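Local coordinates for protein beta-mannosidase (Trichoderma harzianum, PDB 4CVU) that probably hydrolyses terminal beta-linked mannose residues from the non-reducing ends of oligosaccharides, as a fungal beta-mannosidase of glycoside hydrolase family 2, at residues A[468-471]-A[472-476]; A[523-526]-A[527-531]; A[574-577]-A[578-581]; A[581-584]-A[585-588]; A[659-663]-A[664-668]. All blocks are in the same frame, centred on the assembly; numbering follows the deposited sequence.

Contact 1: residues A[468-471]-A[472-476]; sequences ITYN and VRRLN. With MAN (alpha-D-mannopyranose), chain E; MAN (alpha-D-mannopyranose), chain B.
Arg474 takes hold of the side-chain oxygen of Asn471, three residues back, with two nitrogens at once: NH2 donates to OD1 at 2.9 Å and NE donates to the same OD1 at 3.3 Å. Both residues lie on helix 458-475, the helix of a beta-alpha-beta crossover between the parallel strands 442-446 and 481-485. The grip is side-on. OD1 sits practically in the guanidinium plane, while the amide stands 89° to it; the arginine chain, extended at first and bent at chi3 (64°), turns its NE edge back to the amide. The other end of Asn471 is held as well, ND2 donating to Phe132 O and Glu467 O. Tyr470 flanks the same arginine, its OH 3.5 Å from Arg474 CD. Beneath these side chains the backbone keeps ordinary helical bonding, for example Arg474 N to Tyr470 O at 2.8 Å. Arg473 leaves the helix elsewhere, in a salt bridge with Asp259 and a hydrogen bond to Asn528 OD1, and one face of its guanidinium is covered by C6 of a glycan mannose (MAN, chain E). On the flank toward helix 506-528, Ile468 CG2 meets Val472 CG2 at 3.8 Å.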
# COMPACT_ATOMS: atom_id res chain seq x y z
N ILE A 468 37.62 0.35 -18.86
CA ILE A 468 38.61 0.74 -17.87
C ILE A 468 39.32 2.05 -18.25
O ILE A 468 39.54 2.89 -17.39
CB ILE A 468 39.68 -0.34 -17.62
CG1 ILE A 468 39.02 -1.67 -17.24
CG2 ILE A 468 40.61 0.09 -16.52
CD1 ILE A 468 38.07 -1.58 -16.08
N THR A 469 39.64 2.22 -19.53
CA THR A 469 40.34 3.41 -20.01
C THR A 469 39.50 4.69 -19.87
O THR A 469 39.98 5.71 -19.36
CB THR A 469 40.77 3.25 -21.50
OG1 THR A 469 41.62 2.09 -21.65
CG2 THR A 469 41.52 4.48 -21.96
N TYR A 470 38.25 4.62 -20.28
CA TYR A 470 37.34 5.76 -20.14
C TYR A 470 37.13 6.19 -18.66
O TYR A 470 37.30 7.35 -18.30
CB TYR A 470 35.98 5.43 -20.75
CG TYR A 470 34.94 6.51 -20.49
CD1 TYR A 470 35.10 7.77 -21.03
CD2 TYR A 470 33.84 6.27 -19.67
CE1 TYR A 470 34.18 8.77 -20.79
CE2 TYR A 470 32.89 7.26 -19.42
CZ TYR A 470 33.06 8.51 -19.98
OH TYR A 470 32.15 9.52 -19.75
N ASN A 471 36.77 5.23 -17.81
CA ASN A 471 36.47 5.57 -16.41
C ASN A 471 37.69 5.93 -15.56
O ASN A 471 37.61 6.88 -14.77
CB ASN A 471 35.66 4.47 -15.79
CG ASN A 471 34.25 4.43 -16.34
OD1 ASN A 471 33.45 5.32 -16.06
ND2 ASN A 471 33.95 3.41 -17.13
N VAL A 472 38.82 5.23 -15.73
CA VAL A 472 40.08 5.61 -15.05
C VAL A 472 40.50 7.04 -15.41
O VAL A 472 40.84 7.85 -14.53
CB VAL A 472 41.24 4.63 -15.34
CG1 VAL A 472 42.58 5.26 -15.01
CG2 VAL A 472 41.08 3.35 -14.53
N ARG A 473 40.45 7.37 -16.71
CA ARG A 473 40.75 8.74 -17.18
C ARG A 473 39.75 9.77 -16.66
O ARG A 473 40.16 10.85 -16.20
CB ARG A 473 40.82 8.82 -18.72
CG ARG A 473 42.02 8.13 -19.34
CD ARG A 473 41.93 8.06 -20.86
NE ARG A 473 42.13 9.36 -21.53
CZ ARG A 473 43.30 10.01 -21.59
NH1 ARG A 473 44.39 9.51 -21.00
NH2 ARG A 473 43.38 11.17 -22.24
N ARG A 474 38.47 9.42 -16.73
CA ARG A 474 37.38 10.31 -16.28
C ARG A 474 37.51 10.70 -14.80
O ARG A 474 37.34 11.86 -14.45
CB ARG A 474 36.00 9.67 -16.54
CG ARG A 474 34.79 10.49 -16.09
CD ARG A 474 33.44 9.86 -16.49
NE ARG A 474 33.22 8.58 -15.83
CZ ARG A 474 32.69 8.43 -14.61
NH1 ARG A 474 32.29 9.48 -13.91
NH2 ARG A 474 32.56 7.22 -14.10
N LEU A 475 37.83 9.71 -13.97
CA LEU A 475 37.74 9.85 -12.50
C LEU A 475 39.03 10.29 -11.82
O LEU A 475 38.98 10.72 -10.67
CB LEU A 475 37.26 8.54 -11.89
CG LEU A 475 35.80 8.21 -12.19
CD1 LEU A 475 35.44 6.81 -11.71
CD2 LEU A 475 34.88 9.22 -11.54
N ASN A 476 40.16 10.22 -12.55
CA ASN A 476 41.49 10.35 -11.96
C ASN A 476 41.75 11.67 -11.22
O ASN A 476 42.55 11.70 -10.30
CB ASN A 476 42.58 10.18 -13.02
CG ASN A 476 43.92 9.89 -12.40
OD1 ASN A 476 44.12 8.84 -11.79
ND2 ASN A 476 44.82 10.83 -12.50
C1 MAN E . 43.26 4.97 -26.66
C2 MAN E . 42.61 5.37 -27.97
C3 MAN E . 43.20 6.70 -28.43
C4 MAN E . 43.17 7.74 -27.29
C5 MAN E . 43.65 7.18 -25.96
C6 MAN E . 43.42 8.16 -24.82
O2 MAN E . 41.21 5.53 -27.78
O3 MAN E . 42.43 7.18 -29.51
O4 MAN E . 44.02 8.83 -27.58
O5 MAN E . 43.03 5.97 -25.68
O6 MAN E . 42.07 8.54 -24.70
C1 MAN B . 40.45 4.41 -28.23
C2 MAN B . 38.98 4.79 -28.19
C3 MAN B . 38.53 4.99 -26.75
C4 MAN B . 38.83 3.75 -25.92
C5 MAN B . 40.29 3.32 -26.10
C6 MAN B . 40.60 1.98 -25.47
O2 MAN B . 38.23 3.75 -28.76
O3 MAN B . 37.17 5.30 -26.72
O4 MAN B . 38.62 4.07 -24.55
O5 MAN B . 40.66 3.23 -27.47
O6 MAN B . 42.01 1.74 -25.50

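Contact 2: residues A[523-526]-A[527-531]; sequences NVLA and ANSHS. With MAN (alpha-D-mannopyranose), chain C; NAG (2-acetamido-2-deoxy-beta-D-glucopyranose), chain D; NAG (2-acetamido-2-deoxy-beta-D-glucopyranose), chain F.
With CG of Asn528 anti to its own carbonyl carbon (chi1 -71°), the side-chain amide folds back along the helix, and ND2 donates to Val524 O at 3.1 Å. The bond is nearly straight (164°) and leaves close to the amide plane. Leu525 has CG anti to its backbone N (chi1 172°), which carries CD1 up to Ser529 CB at 3.7 Å. These contacts mark the C-terminal end of helix 506-528, where backbone bonding gives out: Ala527 N still reaches Asn523 O, but Asn528 N makes a weak bond to Val524 O and a better one to Leu525 O, three residues back, approaching from above that carbonyl's plane. The amide of Asn528 thus gives Val524 O a straighter donor than the weak backbone bond does, while its OD1 accepts from Arg473 NH1. Were Asn528 replaced by alanine, Val524 O would probably keep little more than the weak backbone bond, and Arg473 NH1 would lose this acceptor.

Sugars of an attached glycan run alongside. O4 of a mannose (MAN, chain C) donates to Asn523 OD1 at 2.8 Å, and Ala527 CB lies 3.4 Å from O4 of NAG (chain F). His530 NE2 makes a weak bond to O7 of NAG (chain D), which lies at the ring edge. On the protein side, Val524 and Leu525 pack on helix 458-475 through Ile468, Thr469 and Val472, and beyond the helix end Ser529 and Ser531 settle against strand 227-237.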
# COMPACT_ATOMS: atom_id res chain seq x y z
N ASN A 523 48.15 -2.49 -16.34
CA ASN A 523 48.81 -1.69 -17.39
C ASN A 523 47.97 -0.52 -17.84
O ASN A 523 48.47 0.56 -17.95
CB ASN A 523 49.23 -2.53 -18.59
CG ASN A 523 50.65 -3.01 -18.45
OD1 ASN A 523 51.56 -2.19 -18.50
ND2 ASN A 523 50.85 -4.31 -18.23
N VAL A 524 46.67 -0.75 -18.03
CA VAL A 524 45.76 0.36 -18.41
C VAL A 524 45.71 1.46 -17.35
O VAL A 524 45.79 2.66 -17.68
CB VAL A 524 44.34 -0.13 -18.71
CG1 VAL A 524 43.38 1.05 -18.89
CG2 VAL A 524 44.30 -0.98 -19.96
N LEU A 525 45.59 1.10 -16.08
CA LEU A 525 45.59 2.11 -15.01
C LEU A 525 46.93 2.88 -14.94
O LEU A 525 46.95 4.12 -14.81
CB LEU A 525 45.35 1.48 -13.65
CG LEU A 525 45.51 2.41 -12.44
CD1 LEU A 525 44.60 3.62 -12.54
CD2 LEU A 525 45.20 1.64 -11.17
N ALA A 526 48.02 2.11 -14.93
CA ALA A 526 49.36 2.69 -14.90
C ALA A 526 49.65 3.62 -16.10
O ALA A 526 50.32 4.65 -15.94
CB ALA A 526 50.43 1.62 -14.78
N ALA A 527 49.11 3.29 -17.25
CA ALA A 527 49.21 4.15 -18.41
C ALA A 527 48.54 5.50 -18.19
O ALA A 527 48.94 6.50 -18.78
CB ALA A 527 48.61 3.47 -19.61
N ASN A 528 47.50 5.54 -17.35
CA ASN A 528 46.66 6.75 -17.19
C ASN A 528 46.66 7.40 -15.81
O ASN A 528 45.96 8.40 -15.59
CB ASN A 528 45.23 6.40 -17.63
CG ASN A 528 45.13 6.22 -19.14
OD1 ASN A 528 45.09 7.19 -19.89
ND2 ASN A 528 45.10 4.98 -19.59
N SER A 529 47.48 6.87 -14.90
CA SER A 529 47.57 7.41 -13.54
C SER A 529 48.88 6.99 -12.87
O SER A 529 49.21 5.80 -12.87
CB SER A 529 46.39 6.88 -12.68
OG SER A 529 46.34 7.54 -11.43
N HIS A 530 49.60 7.96 -12.31
CA HIS A 530 50.79 7.69 -11.46
C HIS A 530 50.43 7.74 -9.96
O HIS A 530 51.22 7.32 -9.12
CB HIS A 530 51.93 8.71 -11.72
CG HIS A 530 52.50 8.66 -13.11
ND1 HIS A 530 53.30 7.64 -13.56
CD2 HIS A 530 52.38 9.53 -14.15
CE1 HIS A 530 53.64 7.87 -14.82
NE2 HIS A 530 53.10 9.01 -15.20
N SER A 531 49.22 8.25 -9.66
CA SER A 531 48.83 8.63 -8.32
C SER A 531 47.96 7.58 -7.58
O SER A 531 47.96 7.53 -6.34
CB SER A 531 48.10 9.98 -8.38
OG SER A 531 46.94 9.91 -9.18
C1 MAN C . 53.39 -1.44 -23.15
C2 MAN C . 53.56 -2.91 -22.81
C3 MAN C . 53.34 -3.16 -21.31
C4 MAN C . 54.34 -2.28 -20.54
C5 MAN C . 54.08 -0.83 -20.93
C6 MAN C . 55.01 0.16 -20.25
O2 MAN C . 54.92 -3.23 -23.17
O3 MAN C . 53.57 -4.53 -20.97
O4 MAN C . 54.26 -2.55 -19.13
O5 MAN C . 54.26 -0.64 -22.34
O6 MAN C . 54.72 1.48 -20.72
C1 NAG D . 50.57 12.07 -18.86
C2 NAG D . 51.89 11.31 -18.95
C3 NAG D . 51.95 10.55 -20.26
C4 NAG D . 50.74 9.61 -20.37
C5 NAG D . 49.46 10.40 -20.15
C6 NAG D . 48.18 9.57 -20.06
C7 NAG D . 53.77 12.32 -17.75
C8 NAG D . 54.85 13.37 -17.76
N2 NAG D . 52.98 12.27 -18.81
O3 NAG D . 53.15 9.82 -20.27
O4 NAG D . 50.70 9.03 -21.66
O5 NAG D . 49.52 11.13 -18.95
O6 NAG D . 47.09 10.48 -20.05
O7 NAG D . 53.67 11.57 -16.79
C1 NAG F . 50.56 7.60 -21.67
C2 NAG F . 49.94 7.10 -22.98
C3 NAG F . 49.80 5.59 -22.92
C4 NAG F . 51.10 4.94 -22.51
C5 NAG F . 51.66 5.59 -21.25
C6 NAG F . 53.02 5.00 -20.84
C7 NAG F . 48.56 8.88 -23.91
C8 NAG F . 47.19 9.47 -24.10
N2 NAG F . 48.68 7.73 -23.25
O3 NAG F . 49.47 5.09 -24.19
O4 NAG F . 50.90 3.58 -22.17
O5 NAG F . 51.79 6.98 -21.42
O6 NAG F . 53.88 4.97 -21.98
O7 NAG F . 49.52 9.48 -24.39

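Contact 3: residues A[574-577]-A[578-581]; sequences NYDT and SVSF
Asn574 lays its amide against the CG2 methyl of Val579, ND2 at 3.8 Å, the two side chains crossing at about a right angle. The contact spans a type I beta turn, Asp576 to Val579, in the loop between strands 570-572 and 592-595, with Asn574 just ahead of the turn and Val579 its last residue. CG of Asn574 stands anti to the backbone N (chi1 -169°), and from there OD1 accepts from Asp576 N at 3.0 Å, in the carbonyl plane, forming an Asx turn that leads into the beta turn. A leucine in its place would probably leave Asp576 N without this acceptor and the entry to the turn less firmly set.

The turn itself closes through Val579 N, which donates almost straight to Asp576 O (3.2 Å, 171°). Asp576 also grips the turn with its carboxylate: OD1 accepts from Ser578 OG at 2.7 Å and from Ser578 N, both from one face and well above the carboxylate plane. One oxygen therefore ties down two donors of the same residue. On the inner side a water donates to Asn574 O and Asp576 O and accepts from Ser580 OG, bridging the two arms of the loop. Helix 638-655 backs the turn, with Tyr655 OH bonded to Thr577 O, and helix 664-692 packs on Ser580. The hydroxyl of Ser580 also presses on the turn backbone, OG lying 3.3 Å from Thr577 CA.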
# COMPACT_ATOMS: atom_id res chain seq x y z
N ASN A 574 29.97 -14.67 10.03
CA ASN A 574 29.55 -15.83 10.79
C ASN A 574 28.11 -15.62 11.30
O ASN A 574 27.84 -14.71 12.07
CB ASN A 574 30.55 -16.06 11.93
CG ASN A 574 30.35 -17.38 12.61
OD1 ASN A 574 29.22 -17.87 12.75
ND2 ASN A 574 31.46 -17.98 13.07
N TYR A 575 27.19 -16.47 10.84
CA TYR A 575 25.75 -16.33 11.12
C TYR A 575 25.29 -17.27 12.26
O TYR A 575 24.09 -17.39 12.57
CB TYR A 575 24.95 -16.54 9.83
CG TYR A 575 25.18 -15.47 8.77
CD1 TYR A 575 24.73 -14.18 8.96
CD2 TYR A 575 25.85 -15.75 7.59
CE1 TYR A 575 24.94 -13.18 8.03
CE2 TYR A 575 26.07 -14.77 6.64
CZ TYR A 575 25.61 -13.46 6.86
OH TYR A 575 25.80 -12.45 5.96
N ASP A 576 26.25 -17.89 12.91
CA ASP A 576 26.01 -18.68 14.08
C ASP A 576 25.88 -17.75 15.29
O ASP A 576 26.89 -17.29 15.82
CB ASP A 576 27.17 -19.66 14.29
CG ASP A 576 27.04 -20.50 15.55
OD1 ASP A 576 26.04 -20.38 16.29
OD2 ASP A 576 27.98 -21.30 15.80
N THR A 577 24.64 -17.53 15.74
CA THR A 577 24.37 -16.52 16.76
C THR A 577 24.94 -16.84 18.13
O THR A 577 24.96 -15.98 18.96
CB THR A 577 22.88 -16.24 16.94
OG1 THR A 577 22.22 -17.44 17.39
CG2 THR A 577 22.29 -15.74 15.62
N SER A 578 25.38 -18.08 18.36
CA SER A 578 26.01 -18.43 19.63
C SER A 578 27.44 -17.88 19.83
O SER A 578 27.94 -17.89 20.96
CB SER A 578 26.05 -19.96 19.80
OG SER A 578 26.93 -20.52 18.85
N VAL A 579 28.11 -17.42 18.77
CA VAL A 579 29.43 -16.84 18.92
C VAL A 579 29.52 -15.37 18.51
O VAL A 579 30.64 -14.80 18.46
CB VAL A 579 30.50 -17.63 18.11
CG1 VAL A 579 30.61 -19.06 18.65
CG2 VAL A 579 30.19 -17.63 16.63
N SER A 580 28.37 -14.74 18.23
CA SER A 580 28.36 -13.39 17.69
C SER A 580 29.10 -12.35 18.51
O SER A 580 29.63 -11.42 17.96
CB SER A 580 26.90 -12.94 17.50
OG SER A 580 26.22 -13.81 16.59
N PHE A 581 29.09 -12.49 19.82
CA PHE A 581 29.76 -11.56 20.74
C PHE A 581 31.01 -12.15 21.36
O PHE A 581 31.52 -11.65 22.35
CB PHE A 581 28.77 -11.16 21.82
CG PHE A 581 27.56 -10.44 21.27
CD1 PHE A 581 27.71 -9.15 20.79
CD2 PHE A 581 26.34 -11.05 21.19
CE1 PHE A 581 26.60 -8.48 20.25
CE2 PHE A 581 25.22 -10.38 20.66
CZ PHE A 581 25.39 -9.10 20.18
O HOH W 1 27.95 -14.67 14.71

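Contact 4: residues A[581-584]-A[585-588]; sequences FDTS and AYPV
The ring of Tyr586 lies over the backbone that precedes it, with one face turned to Asp582 and Thr583. Thr583 CA makes a CH-pi contact with that face, 4.0 Å from the ring centroid and only 19° off the normal, while Asp582 O stands over the same face, likewise offset toward the rim. Beside them the CG2 methyl of Thr583 reaches Tyr586 CE2 at 3.9 Å, the two side chains running at a slant to each other. With CG of Tyr586 anti to its carbonyl carbon (chi1 -54°), the ring swings back along the chain far enough for OH to come 3.5 Å from Phe581 CA. That hydroxyl is bonded to Ser580 O and Ser685 OG, which fixes the far end of the ring; Phe689 of helix 664-692 meets it edge-to-face.

Away from the ring, Asp582 directs its carboxylate at Ser584. OD1 accepts from Ser584 OG at 2.7 Å and from Ser584 N at 3.0 Å, both from the same face of the carboxylate. The chain then folds back through Ala585 N, which donates to Asp582 O at 2.8 Å, and through a weak bond from Tyr586 N to Thr583 O. A water donates to both Thr583 O and Tyr586 O. The aspartate bond to the backbone N two residues on is an Asx turn, here combined with a turn closed by the Ala585 N to Asp582 O bond and roofed by the tyrosine.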
# COMPACT_ATOMS: atom_id res chain seq x y z
N PHE A 581 29.09 -12.49 19.82
CA PHE A 581 29.76 -11.56 20.74
C PHE A 581 31.01 -12.15 21.36
O PHE A 581 31.52 -11.65 22.35
CB PHE A 581 28.77 -11.16 21.82
CG PHE A 581 27.56 -10.44 21.27
CD1 PHE A 581 27.71 -9.15 20.79
CD2 PHE A 581 26.34 -11.05 21.19
CE1 PHE A 581 26.60 -8.48 20.25
CE2 PHE A 581 25.22 -10.38 20.66
CZ PHE A 581 25.39 -9.10 20.18
N ASP A 582 31.50 -13.20 20.75
CA ASP A 582 32.70 -13.90 21.22
C ASP A 582 33.90 -13.46 20.42
O ASP A 582 34.14 -13.92 19.30
CB ASP A 582 32.49 -15.39 21.05
CG ASP A 582 33.66 -16.18 21.60
OD1 ASP A 582 34.67 -15.53 21.97
OD2 ASP A 582 33.58 -17.42 21.63
N THR A 583 34.70 -12.56 20.98
CA THR A 583 35.83 -11.98 20.24
C THR A 583 36.88 -13.00 19.79
O THR A 583 37.66 -12.70 18.88
CB THR A 583 36.57 -10.91 21.05
OG1 THR A 583 36.98 -11.48 22.28
CG2 THR A 583 35.66 -9.71 21.30
N SER A 584 36.90 -14.21 20.37
CA SER A 584 37.81 -15.23 19.85
C SER A 584 37.32 -15.83 18.51
O SER A 584 38.06 -16.56 17.87
CB SER A 584 38.10 -16.31 20.90
OG SER A 584 36.93 -16.92 21.36
N ALA A 585 36.10 -15.48 18.07
CA ALA A 585 35.62 -15.88 16.76
C ALA A 585 35.88 -14.84 15.64
O ALA A 585 35.75 -15.19 14.47
CB ALA A 585 34.15 -16.25 16.81
N TYR A 586 36.25 -13.61 16.00
CA TYR A 586 36.54 -12.57 15.01
C TYR A 586 37.92 -12.72 14.32
O TYR A 586 38.87 -13.21 14.91
CB TYR A 586 36.42 -11.17 15.63
CG TYR A 586 35.10 -10.85 16.32
CD1 TYR A 586 33.94 -11.60 16.11
CD2 TYR A 586 35.02 -9.78 17.20
CE1 TYR A 586 32.75 -11.29 16.77
CE2 TYR A 586 33.86 -9.47 17.88
CZ TYR A 586 32.73 -10.21 17.67
OH TYR A 586 31.60 -9.84 18.32
N PRO A 587 38.01 -12.31 13.05
CA PRO A 587 39.28 -12.52 12.31
C PRO A 587 40.36 -11.53 12.74
O PRO A 587 40.06 -10.36 12.96
CB PRO A 587 38.87 -12.27 10.86
CG PRO A 587 37.70 -11.36 10.94
CD PRO A 587 36.95 -11.76 12.18
N VAL A 588 41.60 -12.01 12.91
CA VAL A 588 42.76 -11.16 13.18
C VAL A 588 43.44 -10.73 11.87
O VAL A 588 44.16 -11.51 11.29
CB VAL A 588 43.77 -11.86 14.13
CG1 VAL A 588 45.00 -11.02 14.34
CG2 VAL A 588 43.12 -12.10 15.52
O HOH W 2 40.07 -13.25 17.50

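Contact 5: residues A[659-663]-A[664-668]; sequences PDKTD and PVANF. With CD (cadmium ion), chain Q; NAG (2-acetamido-2-deoxy-beta-D-glucopyranose), chain H.
Asn667 OD1 accepts from Lys661 N at 2.9 Å, the donor standing well above the amide's carbonyl plane, so the loop 659-663 is tied to the first turn of helix 664-692. The nitrogen of the same amide is spent on a covalent bond: ND2 carries C1 of NAG (chain H), making Asn667 an N-glycosylation site. The sugar's N2 in turn donates to Asp660 OD1 at 3.0 Å, and both carboxylate oxygens of Asp660 bind a cadmium ion at 2.6 Å from OD1 and from OD2. OD1 thus serves metal and sugar together.

Asp663 is the N-cap of the helix. Its CG lies anti to the backbone N (chi1 -173°), bringing OD1 to Val665 N at 3.1 Å, with the donor on the anti side, though tilted 35° out of the carboxylate plane, while Asp663 O accepts from Asn667 N at 2.9 Å. Pro664, first in the helix, has no N-H to offer, so Val665 N is the first N-H of the helix, and the Asp663 side chain meets it. Lys661 lays its CB against Asn667 CB (3.7 Å), but its ammonium leads away to the carbonyls of Asp938 and Thr941 near the chain's C-terminus. Thr923 of the second subunit packs on Asp663, and Gly924 of that subunit on Thr662.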
# COMPACT_ATOMS: atom_id res chain seq x y z
N PRO A 659 9.37 -9.66 21.63
CA PRO A 659 8.08 -9.00 21.82
C PRO A 659 6.87 -9.94 21.73
O PRO A 659 6.93 -10.96 21.04
CB PRO A 659 8.04 -7.96 20.71
CG PRO A 659 9.46 -7.70 20.40
CD PRO A 659 10.19 -9.00 20.62
N ASP A 660 5.78 -9.56 22.38
CA ASP A 660 4.51 -10.27 22.28
C ASP A 660 3.36 -9.27 22.39
O ASP A 660 2.54 -9.35 23.29
CB ASP A 660 4.43 -11.30 23.41
CG ASP A 660 3.31 -12.29 23.23
OD1 ASP A 660 3.09 -12.78 22.12
OD2 ASP A 660 2.67 -12.61 24.23
N LYS A 661 3.34 -8.31 21.49
CA LYS A 661 2.40 -7.20 21.52
C LYS A 661 1.04 -7.59 20.98
O LYS A 661 0.95 -8.26 19.97
CB LYS A 661 2.88 -6.03 20.67
CG LYS A 661 4.26 -5.51 21.01
CD LYS A 661 4.14 -4.68 22.25
CE LYS A 661 5.44 -4.03 22.62
NZ LYS A 661 5.10 -3.26 23.84
N THR A 662 0.00 -7.13 21.67
CA THR A 662 -1.36 -7.51 21.38
C THR A 662 -1.82 -6.90 20.05
O THR A 662 -2.46 -7.58 19.27
CB THR A 662 -2.27 -7.13 22.59
OG1 THR A 662 -1.90 -7.93 23.72
CG2 THR A 662 -3.74 -7.33 22.29
N ASP A 663 -1.48 -5.65 19.80
CA ASP A 663 -1.71 -5.02 18.49
C ASP A 663 -0.67 -5.60 17.49
O ASP A 663 0.54 -5.39 17.66
CB ASP A 663 -1.56 -3.50 18.61
CG ASP A 663 -1.93 -2.75 17.34
OD1 ASP A 663 -1.85 -3.34 16.24
OD2 ASP A 663 -2.29 -1.55 17.45
N PRO A 664 -1.13 -6.35 16.46
CA PRO A 664 -0.20 -7.04 15.52
C PRO A 664 0.78 -6.09 14.81
O PRO A 664 1.90 -6.46 14.50
CB PRO A 664 -1.14 -7.72 14.49
CG PRO A 664 -2.49 -7.12 14.70
CD PRO A 664 -2.55 -6.52 16.08
N VAL A 665 0.35 -4.86 14.60
CA VAL A 665 1.18 -3.81 14.02
C VAL A 665 2.32 -3.39 14.94
O VAL A 665 3.42 -3.21 14.47
CB VAL A 665 0.36 -2.55 13.72
CG1 VAL A 665 1.28 -1.47 13.22
CG2 VAL A 665 -0.73 -2.84 12.70
N ALA A 666 2.03 -3.23 16.23
CA ALA A 666 3.01 -2.87 17.20
C ALA A 666 3.94 -4.09 17.40
O ALA A 666 5.13 -3.94 17.66
CB ALA A 666 2.34 -2.49 18.51
N ASN A 667 3.39 -5.28 17.24
CA ASN A 667 4.19 -6.51 17.39
C ASN A 667 5.27 -6.65 16.28
O ASN A 667 6.43 -7.11 16.52
CB ASN A 667 3.28 -7.73 17.36
CG ASN A 667 3.93 -8.96 18.00
OD1 ASN A 667 4.69 -8.83 18.94
ND2 ASN A 667 3.61 -10.17 17.50
N PHE A 668 4.85 -6.37 15.07
CA PHE A 668 5.73 -6.34 13.90
C PHE A 668 6.75 -5.21 14.09
O PHE A 668 7.96 -5.44 13.96
CB PHE A 668 4.91 -6.11 12.62
CG PHE A 668 5.75 -6.06 11.36
CD1 PHE A 668 6.64 -7.08 11.05
CD2 PHE A 668 5.67 -4.97 10.48
CE1 PHE A 668 7.41 -7.02 9.92
CE2 PHE A 668 6.43 -4.92 9.33
CZ PHE A 668 7.31 -5.97 9.05
CD CD Q . 1.32 -14.41 23.01
C1 NAG H . 4.14 -11.42 18.02
C2 NAG H . 3.01 -12.42 18.36
C3 NAG H . 3.52 -13.80 18.75
C4 NAG H . 4.52 -14.28 17.72
C5 NAG H . 5.64 -13.25 17.59
C6 NAG H . 6.69 -13.67 16.54
C7 NAG H . 0.86 -11.68 19.20
C8 NAG H . 0.01 -11.24 20.36
N2 NAG H . 2.14 -11.96 19.41
O3 NAG H . 2.42 -14.69 18.78
O4 NAG H . 5.06 -15.52 18.14
O5 NAG H . 5.10 -12.01 17.20
O6 NAG H . 6.08 -13.88 15.28
O7 NAG H . 0.37 -11.77 18.09

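Overall arrangement
The contacts follow one another along the chain in numerical order and form two pairs and an outlier. Contacts 1 and 2, with centres 10 Å apart, join the neighbouring helices 458-475 and 506-528 through Arg473 to Asn528 and Asn476 to Ser529, beside strand 227-237 and the glycan. Contacts 3 and 4, centres 9 Å apart, share Phe581 and shape one loop between strands 570-572 and 592-595, packed against helices 638-655 and 664-692. The centres of the two pairs are about 40 Å apart. Contact 5, its centre 27 Å from that of contact 3, places the start of helix 664-692 at the subunit interface, while later residues of that helix pack on both loop contacts. It alone among them meets the second subunit.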